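Long-range contacts in cell surface protein (Faecalibacterium prausnitzii A2-165, PDB 4GT6), which is of unknown function but, as the leucine-rich repeat part of a longer extracellular protein, probably binds other proteins at the bacterial cell surface: residues A[235-241]-A[260-266]; A[284-290]-A[306-312]. All coordinates share one frame. Numbering follows the deposited sequence.

Contact 1 of 2, residues A[235-241]-A[260-266]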
ATOM      1  N   LEU A 235       0.196 -16.255   6.233  1.00 15.22           N
ATOM      2  CA  LEU A 235       1.259 -15.357   6.696  1.00 14.21           C
ATOM      3  C   LEU A 235       1.205 -14.118   5.804  1.00 16.91           C
ATOM      4  O   LEU A 235       1.356 -14.242   4.588  1.00 16.00           O
ATOM      5  CB  LEU A 235       2.641 -16.061   6.601  1.00 14.72           C
ATOM      6  CG  LEU A 235       3.782 -15.421   7.400  1.00 17.52           C
ATOM      7  CD1 LEU A 235       4.877 -16.451   7.670  1.00 17.41           C
ATOM      8  CD2 LEU A 235       4.423 -14.209   6.661  1.00 18.64           C
ATOM      9  N   ILE A 236       0.954 -12.937   6.387  1.00 14.14           N
ATOM     10  CA  ILE A 236       0.780 -11.766   5.532  1.00 14.06           C
ATOM     11  C   ILE A 236       1.944 -10.763   5.621  1.00 17.67           C
ATOM     12  O   ILE A 236       2.201 -10.090   4.616  1.00 16.60           O
ATOM     13  CB  ILE A 236      -0.609 -11.107   5.735  1.00 18.16           C
ATOM     14  CG1 ILE A 236      -0.773 -10.429   7.099  1.00 20.02           C
ATOM     15  CG2 ILE A 236      -1.803 -12.127   5.411  1.00 17.51           C
ATOM     16  CD1 ILE A 236      -2.086  -9.648   7.226  1.00 27.16           C
ATOM     17  N   ARG A 237       2.676 -10.672   6.764  1.00 14.37           N
ATOM     18  CA  ARG A 237       3.793  -9.734   6.837  1.00 14.11           C
ATOM     19  C   ARG A 237       4.877 -10.193   7.818  1.00 17.50           C
ATOM     20  O   ARG A 237       4.660 -10.246   9.034  1.00 16.49           O
ATOM     21  CB  ARG A 237       3.309  -8.307   7.228  1.00 13.46           C
ATOM     22  CG  ARG A 237       4.399  -7.242   7.294  1.00 15.36           C
ATOM     23  CD  ARG A 237       4.882  -6.809   5.903  1.00 15.26           C
ATOM     24  NE  ARG A 237       6.073  -7.562   5.476  1.00 14.36           N
ATOM     25  CZ  ARG A 237       6.696  -7.381   4.316  1.00 19.58           C
ATOM     26  NH1 ARG A 237       6.200  -6.544   3.409  1.00 13.99           N
ATOM     27  NH2 ARG A 237       7.823  -8.037   4.050  1.00 16.03           N
ATOM     28  N   TYR A 238       6.041 -10.526   7.259  1.00 13.91           N
ATOM     29  CA  TYR A 238       7.256 -10.814   8.017  1.00 13.52           C
ATOM     30  C   TYR A 238       8.046  -9.495   8.033  1.00 16.68           C
ATOM     31  O   TYR A 238       8.207  -8.903   6.969  1.00 17.32           O
ATOM     32  CB  TYR A 238       8.039 -11.959   7.380  1.00 14.05           C
ATOM     33  CG  TYR A 238       9.284 -12.333   8.159  1.00 15.56           C
ATOM     34  CD1 TYR A 238      10.499 -11.684   7.928  1.00 17.63           C
ATOM     35  CD2 TYR A 238       9.265 -13.377   9.078  1.00 16.72           C
ATOM     36  CE1 TYR A 238      11.648 -12.027   8.641  1.00 19.17           C
ATOM     37  CE2 TYR A 238      10.414 -13.749   9.777  1.00 18.05           C
ATOM     38  CZ  TYR A 238      11.602 -13.070   9.554  1.00 22.23           C
ATOM     39  OH  TYR A 238      12.724 -13.426  10.256  1.00 20.18           O
ATOM     40  N   PRO A 239       8.529  -9.000   9.194  1.00 16.38           N
ATOM     41  CA  PRO A 239       9.173  -7.666   9.210  1.00 16.52           C
ATOM     42  C   PRO A 239      10.506  -7.675   8.469  1.00 19.79           C
ATOM     43  O   PRO A 239      11.362  -8.490   8.776  1.00 18.68           O
ATOM     44  CB  PRO A 239       9.329  -7.327  10.709  1.00 18.56           C
ATOM     45  CG  PRO A 239       8.925  -8.535  11.466  1.00 23.22           C
ATOM     46  CD  PRO A 239       8.432  -9.602  10.541  1.00 18.11           C
ATOM     47  N   SER A 240      10.640  -6.826   7.432  1.00 16.11           N
ATOM     48  CA  SER A 240      11.831  -6.821   6.567  1.00 16.18           C
ATOM     49  C   SER A 240      13.144  -6.561   7.309  1.00 19.78           C
ATOM     50  O   SER A 240      14.186  -7.032   6.865  1.00 19.49           O
ATOM     51  CB  SER A 240      11.677  -5.780   5.463  1.00 18.47           C
ATOM     52  OG  SER A 240      10.678  -6.200   4.544  1.00 24.36           O
ATOM     53  N   GLN A 241      13.097  -5.822   8.426  1.00 16.63           N
ATOM     54  CA  GLN A 241      14.299  -5.513   9.196  1.00 17.67           C
ATOM     55  C   GLN A 241      14.552  -6.506  10.338  1.00 22.88           C
ATOM     56  O   GLN A 241      15.526  -6.338  11.083  1.00 22.75           O
ATOM     57  CB  GLN A 241      14.254  -4.058   9.709  1.00 19.00           C
ATOM     58  CG  GLN A 241      14.382  -3.042   8.570  1.00 19.59           C
ATOM     59  CD  GLN A 241      15.720  -3.121   7.869  1.00 28.12           C
ATOM     60  OE1 GLN A 241      16.769  -3.271   8.491  1.00 26.08           O
ATOM     61  NE2 GLN A 241      15.719  -3.014   6.565  1.00 26.21           N
ATOM     62  N   ALA A 260       4.647 -11.246   1.320  1.00 13.43           N
ATOM     63  CA  ALA A 260       4.715 -11.392   2.786  1.00 13.36           C
ATOM     64  C   ALA A 260       6.148 -11.265   3.314  1.00 17.24           C
ATOM     65  O   ALA A 260       6.348 -10.808   4.441  1.00 16.76           O
ATOM     66  CB  ALA A 260       4.115 -12.734   3.228  1.00 13.82           C
ATOM     67  N   PHE A 261       7.142 -11.673   2.501  1.00 13.70           N
ATOM     68  CA  PHE A 261       8.562 -11.614   2.887  1.00 14.10           C
ATOM     69  C   PHE A 261       9.349 -10.725   1.938  1.00 16.52           C
ATOM     70  O   PHE A 261      10.557 -10.881   1.827  1.00 17.06           O
ATOM     71  CB  PHE A 261       9.195 -13.021   2.883  1.00 14.37           C
ATOM     72  CG  PHE A 261       8.764 -13.990   3.949  1.00 14.86           C
ATOM     73  CD1 PHE A 261       7.627 -14.780   3.776  1.00 15.88           C
ATOM     74  CD2 PHE A 261       9.551 -14.201   5.082  1.00 15.51           C
ATOM     75  CE1 PHE A 261       7.251 -15.719   4.745  1.00 15.77           C
ATOM     76  CE2 PHE A 261       9.165 -15.127   6.060  1.00 17.65           C
ATOM     77  CZ  PHE A 261       8.021 -15.886   5.882  1.00 16.55           C
ATOM     78  N   ASP A 262       8.700  -9.766   1.270  1.00 14.97           N
ATOM     79  CA  ASP A 262       9.465  -8.953   0.340  1.00 14.29           C
ATOM     80  C   ASP A 262      10.500  -8.093   1.087  1.00 19.16           C
ATOM     81  O   ASP A 262      10.288  -7.702   2.245  1.00 17.81           O
ATOM     82  CB  ASP A 262       8.563  -8.108  -0.591  1.00 16.02           C
ATOM     83  CG  ASP A 262       7.753  -6.945   0.009  1.00 21.98           C
ATOM     84  OD1 ASP A 262       7.790  -6.757   1.236  1.00 22.48           O
ATOM     85  OD2 ASP A 262       7.098  -6.223  -0.762  1.00 24.51           O
ATOM     86  N   SER A 263      11.666  -7.898   0.438  1.00 17.46           N
ATOM     87  CA  SER A 263      12.761  -7.032   0.884  1.00 18.24           C
ATOM     88  C   SER A 263      13.307  -7.341   2.292  1.00 22.37           C
ATOM     89  O   SER A 263      13.701  -6.409   3.009  1.00 22.79           O
ATOM     90  CB  SER A 263      12.354  -5.562   0.789  1.00 22.17           C
ATOM     91  OG  SER A 263      12.112  -5.222  -0.567  1.00 27.37           O
ATOM     92  N   CYS A 264      13.386  -8.631   2.678  1.00 19.44           N
ATOM     93  CA  CYS A 264      14.009  -8.984   3.967  1.00 19.84           C
ATOM     94  C   CYS A 264      15.513  -8.769   3.860  1.00 22.83           C
ATOM     95  O   CYS A 264      16.167  -9.417   3.044  1.00 23.64           O
ATOM     96  CB  CYS A 264      13.685 -10.416   4.362  1.00 19.81           C
ATOM     97  SG  CYS A 264      11.951 -10.668   4.770  1.00 23.19           S
ATOM     98  N   ALA A 265      16.048  -7.850   4.645  1.00 19.08           N
ATOM     99  CA  ALA A 265      17.468  -7.499   4.590  1.00 19.76           C
ATOM    100  C   ALA A 265      18.396  -8.582   5.194  1.00 24.07           C
ATOM    101  O   ALA A 265      19.562  -8.656   4.803  1.00 23.78           O
ATOM    102  CB  ALA A 265      17.694  -6.178   5.321  1.00 20.82           C
ATOM    103  N   TYR A 266      17.894  -9.393   6.146  1.00 19.14           N
ATOM    104  CA  TYR A 266      18.742 -10.326   6.903  1.00 19.59           C
ATOM    105  C   TYR A 266      18.391 -11.793   6.753  1.00 21.90           C
ATOM    106  O   TYR A 266      19.249 -12.642   7.035  1.00 21.61           O
ATOM    107  CB  TYR A 266      18.688  -9.976   8.405  1.00 21.56           C
ATOM    108  CG  TYR A 266      19.121  -8.556   8.713  1.00 26.16           C
ATOM    109  CD1 TYR A 266      20.467  -8.236   8.878  1.00 30.38           C
ATOM    110  CD2 TYR A 266      18.184  -7.533   8.850  1.00 26.48           C
ATOM    111  CE1 TYR A 266      20.874  -6.926   9.138  1.00 34.32           C
ATOM    112  CE2 TYR A 266      18.580  -6.217   9.120  1.00 28.51           C
ATOM    113  CZ  TYR A 266      19.927  -5.921   9.266  1.00 40.07           C
ATOM    114  OH  TYR A 266      20.331  -4.639   9.548  1.00 40.79           O
TER
HETATM  115  O   HOH W   1      15.185  -9.625   7.347  1.00 20.82           O
HETATM  116  O   HOH W   2      14.435  -3.941   3.770  1.00 28.27           O
HETATM  117  O   HOH W   3      18.177  -2.688  10.523  1.00 43.29           O
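Leu235, near the end of strand 233-237, packs its CD2 on Ala260 CB (3.7 Å) and its CD1 on Phe261 CZ (3.7 Å). Ile236 adds a CA-H...O contact, its O 3.4 Å from Ala260 CA, and forms with Arg237 a classic beta bulge opposite Leu224. Arg237 starts away from the partner segment but curls back: NH1 makes a salt bridge to Asp262 OD1 (2.7 Å), NH2 donates to Asp262 O (3.1 Å), and NE and NH2 also hold Tyr238 O of their own segment. Phe201 O and Glu203 N give this buried ion pair further partners. Tyr238 N donates to Ala260 O (2.8 Å), in line with the parallel pairing of successive coils in a BspA-type leucine-rich repeat solenoid. Tyr238 CB lies over the face of the Phe261 ring, a CH-pi contact, while the two rings, centroids 5.0 Å apart, are slid past each other; Cys264 SG sits 3.6 Å from Tyr238 CD1. Ser240 grips the type II turn Phe261-Cys264 through OG, which donates to Asp262 O (2.8 Å), and its O accepts from Ala265 N just beyond the turn (3.0 Å). Gln241, whose NE2 bonds Phe205 O, is linked through OE1 and water 3 to the hydroxyl of exposed Tyr266.

Contact 2 of 2, residues A[284-290]-A[306-312]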
ATOM      1  N   PHE A 284       8.874 -13.600  -1.795  1.00 13.66           N
ATOM      2  CA  PHE A 284      10.249 -13.436  -1.290  1.00 14.04           C
ATOM      3  C   PHE A 284      11.062 -12.523  -2.201  1.00 20.12           C
ATOM      4  O   PHE A 284      12.292 -12.598  -2.216  1.00 20.73           O
ATOM      5  CB  PHE A 284      10.942 -14.811  -1.177  1.00 16.29           C
ATOM      6  CG  PHE A 284      10.286 -15.727  -0.173  1.00 16.41           C
ATOM      7  CD1 PHE A 284      10.664 -15.703   1.164  1.00 18.19           C
ATOM      8  CD2 PHE A 284       9.291 -16.613  -0.564  1.00 17.11           C
ATOM      9  CE1 PHE A 284      10.057 -16.556   2.091  1.00 18.82           C
ATOM     10  CE2 PHE A 284       8.669 -17.448   0.365  1.00 20.26           C
ATOM     11  CZ  PHE A 284       9.051 -17.410   1.688  1.00 18.17           C
HETATM   12  N   MSE A 285      10.405 -11.612  -2.895  1.00 17.19           N
HETATM   13  CA  MSE A 285      11.151 -10.786  -3.824  1.00 17.69           C
HETATM   14  C   MSE A 285      12.089  -9.775  -3.124  1.00 21.68           C
HETATM   15  O   MSE A 285      11.789  -9.270  -2.042  1.00 21.76           O
HETATM   16  CB  MSE A 285      10.249 -10.125  -4.856  1.00 21.27           C
HETATM   17  CG  MSE A 285       9.438  -8.978  -4.390  1.00 27.83           C
HETATM   18 SE   MSE A 285       8.544  -8.225  -5.993  0.75 36.15          SE
HETATM   19  CE  MSE A 285      10.018  -7.776  -7.144  1.00 33.40           C
ATOM     20  N   ASN A 286      13.271  -9.574  -3.724  1.00 20.08           N
ATOM     21  CA  ASN A 286      14.317  -8.668  -3.241  1.00 20.53           C
ATOM     22  C   ASN A 286      14.789  -9.024  -1.817  1.00 24.60           C
ATOM     23  O   ASN A 286      14.977  -8.126  -0.995  1.00 26.25           O
ATOM     24  CB  ASN A 286      13.846  -7.209  -3.323  1.00 22.76           C
ATOM     25  CG  ASN A 286      13.574  -6.792  -4.743  1.00 34.36           C
ATOM     26  OD1 ASN A 286      14.341  -7.097  -5.652  1.00 28.72           O
ATOM     27  ND2 ASN A 286      12.462  -6.130  -4.973  1.00 25.16           N
ATOM     28  N   CYS A 287      14.982 -10.333  -1.530  1.00 19.90           N
ATOM     29  CA  CYS A 287      15.570 -10.805  -0.263  1.00 19.39           C
ATOM     30  C   CYS A 287      17.042 -11.061  -0.577  1.00 24.32           C
ATOM     31  O   CYS A 287      17.354 -12.132  -1.099  1.00 23.62           O
ATOM     32  CB  CYS A 287      14.857 -12.057   0.240  1.00 18.53           C
ATOM     33  SG  CYS A 287      13.226 -11.718   0.944  1.00 20.74           S
ATOM     34  N   PRO A 288      17.951 -10.079  -0.350  1.00 21.93           N
ATOM     35  CA  PRO A 288      19.335 -10.231  -0.844  1.00 22.61           C
ATOM     36  C   PRO A 288      20.237 -11.163  -0.037  1.00 25.88           C
ATOM     37  O   PRO A 288      21.342 -11.429  -0.496  1.00 25.46           O
ATOM     38  CB  PRO A 288      19.884  -8.798  -0.817  1.00 25.07           C
ATOM     39  CG  PRO A 288      19.081  -8.101   0.176  1.00 29.55           C
ATOM     40  CD  PRO A 288      17.730  -8.729   0.209  1.00 24.20           C
ATOM     41  N   ALA A 289      19.803 -11.624   1.151  1.00 21.68           N
ATOM     42  CA  ALA A 289      20.613 -12.545   1.955  1.00 21.43           C
ATOM     43  C   ALA A 289      20.061 -13.974   1.892  1.00 23.00           C
ATOM     44  O   ALA A 289      20.690 -14.885   2.433  1.00 22.59           O
ATOM     45  CB  ALA A 289      20.670 -12.077   3.400  1.00 22.61           C
ATOM     46  N   LEU A 290      18.928 -14.179   1.205  1.00 19.09           N
ATOM     47  CA  LEU A 290      18.245 -15.477   1.144  1.00 18.18           C
ATOM     48  C   LEU A 290      19.072 -16.491   0.368  1.00 23.14           C
ATOM     49  O   LEU A 290      19.350 -16.303  -0.819  1.00 22.45           O
ATOM     50  CB  LEU A 290      16.816 -15.337   0.584  1.00 17.53           C
ATOM     51  CG  LEU A 290      15.911 -16.585   0.666  1.00 20.79           C
ATOM     52  CD1 LEU A 290      15.719 -17.059   2.133  1.00 20.46           C
ATOM     53  CD2 LEU A 290      14.553 -16.315   0.018  1.00 21.35           C
ATOM     54  N   VAL A 306       8.340 -14.629  -7.492  1.00 14.62           N
ATOM     55  CA  VAL A 306       8.436 -15.207  -6.127  1.00 14.53           C
ATOM     56  C   VAL A 306       9.843 -14.990  -5.490  1.00 16.88           C
ATOM     57  O   VAL A 306       9.908 -14.606  -4.324  1.00 16.42           O
ATOM     58  CB  VAL A 306       7.958 -16.683  -6.031  1.00 18.45           C
ATOM     59  CG1 VAL A 306       8.729 -17.618  -6.969  1.00 18.32           C
ATOM     60  CG2 VAL A 306       7.961 -17.189  -4.576  1.00 17.99           C
ATOM     61  N   PHE A 307      10.925 -15.207  -6.240  1.00 16.37           N
ATOM     62  CA  PHE A 307      12.298 -15.014  -5.768  1.00 17.47           C
ATOM     63  C   PHE A 307      13.042 -14.001  -6.627  1.00 21.79           C
ATOM     64  O   PHE A 307      14.267 -14.010  -6.655  1.00 22.06           O
ATOM     65  CB  PHE A 307      13.058 -16.358  -5.737  1.00 19.45           C
ATOM     66  CG  PHE A 307      12.426 -17.360  -4.803  1.00 19.11           C
ATOM     67  CD1 PHE A 307      12.460 -17.170  -3.422  1.00 20.02           C
ATOM     68  CD2 PHE A 307      11.816 -18.509  -5.299  1.00 19.99           C
ATOM     69  CE1 PHE A 307      11.850 -18.088  -2.556  1.00 20.20           C
ATOM     70  CE2 PHE A 307      11.207 -19.425  -4.435  1.00 21.69           C
ATOM     71  CZ  PHE A 307      11.224 -19.209  -3.071  1.00 19.79           C
ATOM     72  N   ALA A 308      12.321 -13.093  -7.293  1.00 19.18           N
ATOM     73  CA  ALA A 308      12.967 -12.063  -8.101  1.00 20.13           C
ATOM     74  C   ALA A 308      13.902 -11.211  -7.209  1.00 26.31           C
ATOM     75  O   ALA A 308      13.524 -10.860  -6.081  1.00 24.44           O
ATOM     76  CB  ALA A 308      11.908 -11.186  -8.779  1.00 21.04           C
ATOM     77  N   GLY A 309      15.124 -10.964  -7.684  1.00 24.18           N
ATOM     78  CA  GLY A 309      16.108 -10.153  -6.962  1.00 24.75           C
ATOM     79  C   GLY A 309      16.747 -10.825  -5.753  1.00 27.17           C
ATOM     80  O   GLY A 309      17.336 -10.147  -4.899  1.00 27.34           O
ATOM     81  N   CYS A 310      16.641 -12.157  -5.664  1.00 20.81           N
ATOM     82  CA  CYS A 310      17.279 -12.880  -4.564  1.00 20.54           C
ATOM     83  C   CYS A 310      18.716 -13.189  -5.002  1.00 24.60           C
ATOM     84  O   CYS A 310      19.052 -14.287  -5.447  1.00 22.85           O
ATOM     85  CB  CYS A 310      16.485 -14.116  -4.164  1.00 20.69           C
ATOM     86  SG  CYS A 310      14.943 -13.716  -3.286  1.00 23.89           S
ATOM     87  N   ILE A 311      19.558 -12.170  -4.840  1.00 23.13           N
ATOM     88  CA  ILE A 311      20.934 -12.109  -5.336  1.00 25.43           C
ATOM     89  C   ILE A 311      21.951 -12.998  -4.565  1.00 31.83           C
ATOM     90  O   ILE A 311      23.083 -13.098  -5.029  1.00 33.92           O
ATOM     91  CB  ILE A 311      21.407 -10.620  -5.448  1.00 29.29           C
ATOM     92  CG1 ILE A 311      21.415  -9.877  -4.084  1.00 29.38           C
ATOM     93  CG2 ILE A 311      20.559  -9.866  -6.490  1.00 29.98           C
ATOM     94  CD1 ILE A 311      22.368  -8.643  -4.017  1.00 36.19           C
ATOM     95  N   SER A 312      21.564 -13.666  -3.460  1.00 28.15           N
ATOM     96  CA  SER A 312      22.462 -14.581  -2.720  1.00 28.25           C
ATOM     97  C   SER A 312      22.097 -16.040  -2.971  1.00 30.60           C
ATOM     98  O   SER A 312      22.810 -16.942  -2.529  1.00 32.01           O
ATOM     99  CB  SER A 312      22.420 -14.307  -1.220  1.00 27.85           C
ATOM    100  OG  SER A 312      23.123 -13.115  -0.947  1.00 34.41           O
TER
HETATM  101  O   HOH W   4      17.493  -7.532  -4.896  1.00 39.64           O
HETATM  102  O   HOH W   5      19.177 -13.885  -2.046  1.00 20.23           O
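Three hydrogen bonds join the segments. Ser312 OG donates to Pro288 O at a very short 2.5 Å, Asn286 N to Ala308 O at 2.7 Å, nearly straight, and Phe284 N to Val306 O at 2.9 Å. Water 5 links Cys287 O and Leu290 O with Ser312 N; water 4 bridges Asn286 OD1 and Gly309 O. Beside these polar links, Cys310 CA makes a CA-H...O contact with Cys287 O (3.5 Å) and Cys310 SG lies 3.9 Å from Cys287 CB. The Phe284 and Phe307 rings, near parallel but slid apart, have centroids 5.4 Å apart, and Leu290 CD2 reaches Phe307 CD1 (4.1 Å). Pro288 CB meets Ile311 CG1 (3.8 Å) farther along. Gly309 turns with positive phi, and a CB there would clash with Asn286 OD1. Two type II turns, Phe284-Cys287 and Phe307-Cys310, thus stack with matching Phe and Cys positions, the ladder of equivalent residues that marks consecutive coils of a leucine-rich repeat solenoid.

How the contacts relate
The two contacts follow one another along the solenoid, centres 11 Å apart, and join directly: segment 260-266 of contact 1 lies against segment 284-290 of contact 2. Ser263 N probably donates to Met285 O (2.8 Å), and Phe261 stacks on Phe284, so the aromatic row runs through both. Contact 2 repeats a turn on its like, whereas contact 1 sets such a turn against the end of strand 233-237 and the loop after it. Both use backbone bonds, a serine hydroxyl and bridging waters; contact 1, the more buried, adds an arginine-aspartate salt bridge, which partly buried contact 2 lacks.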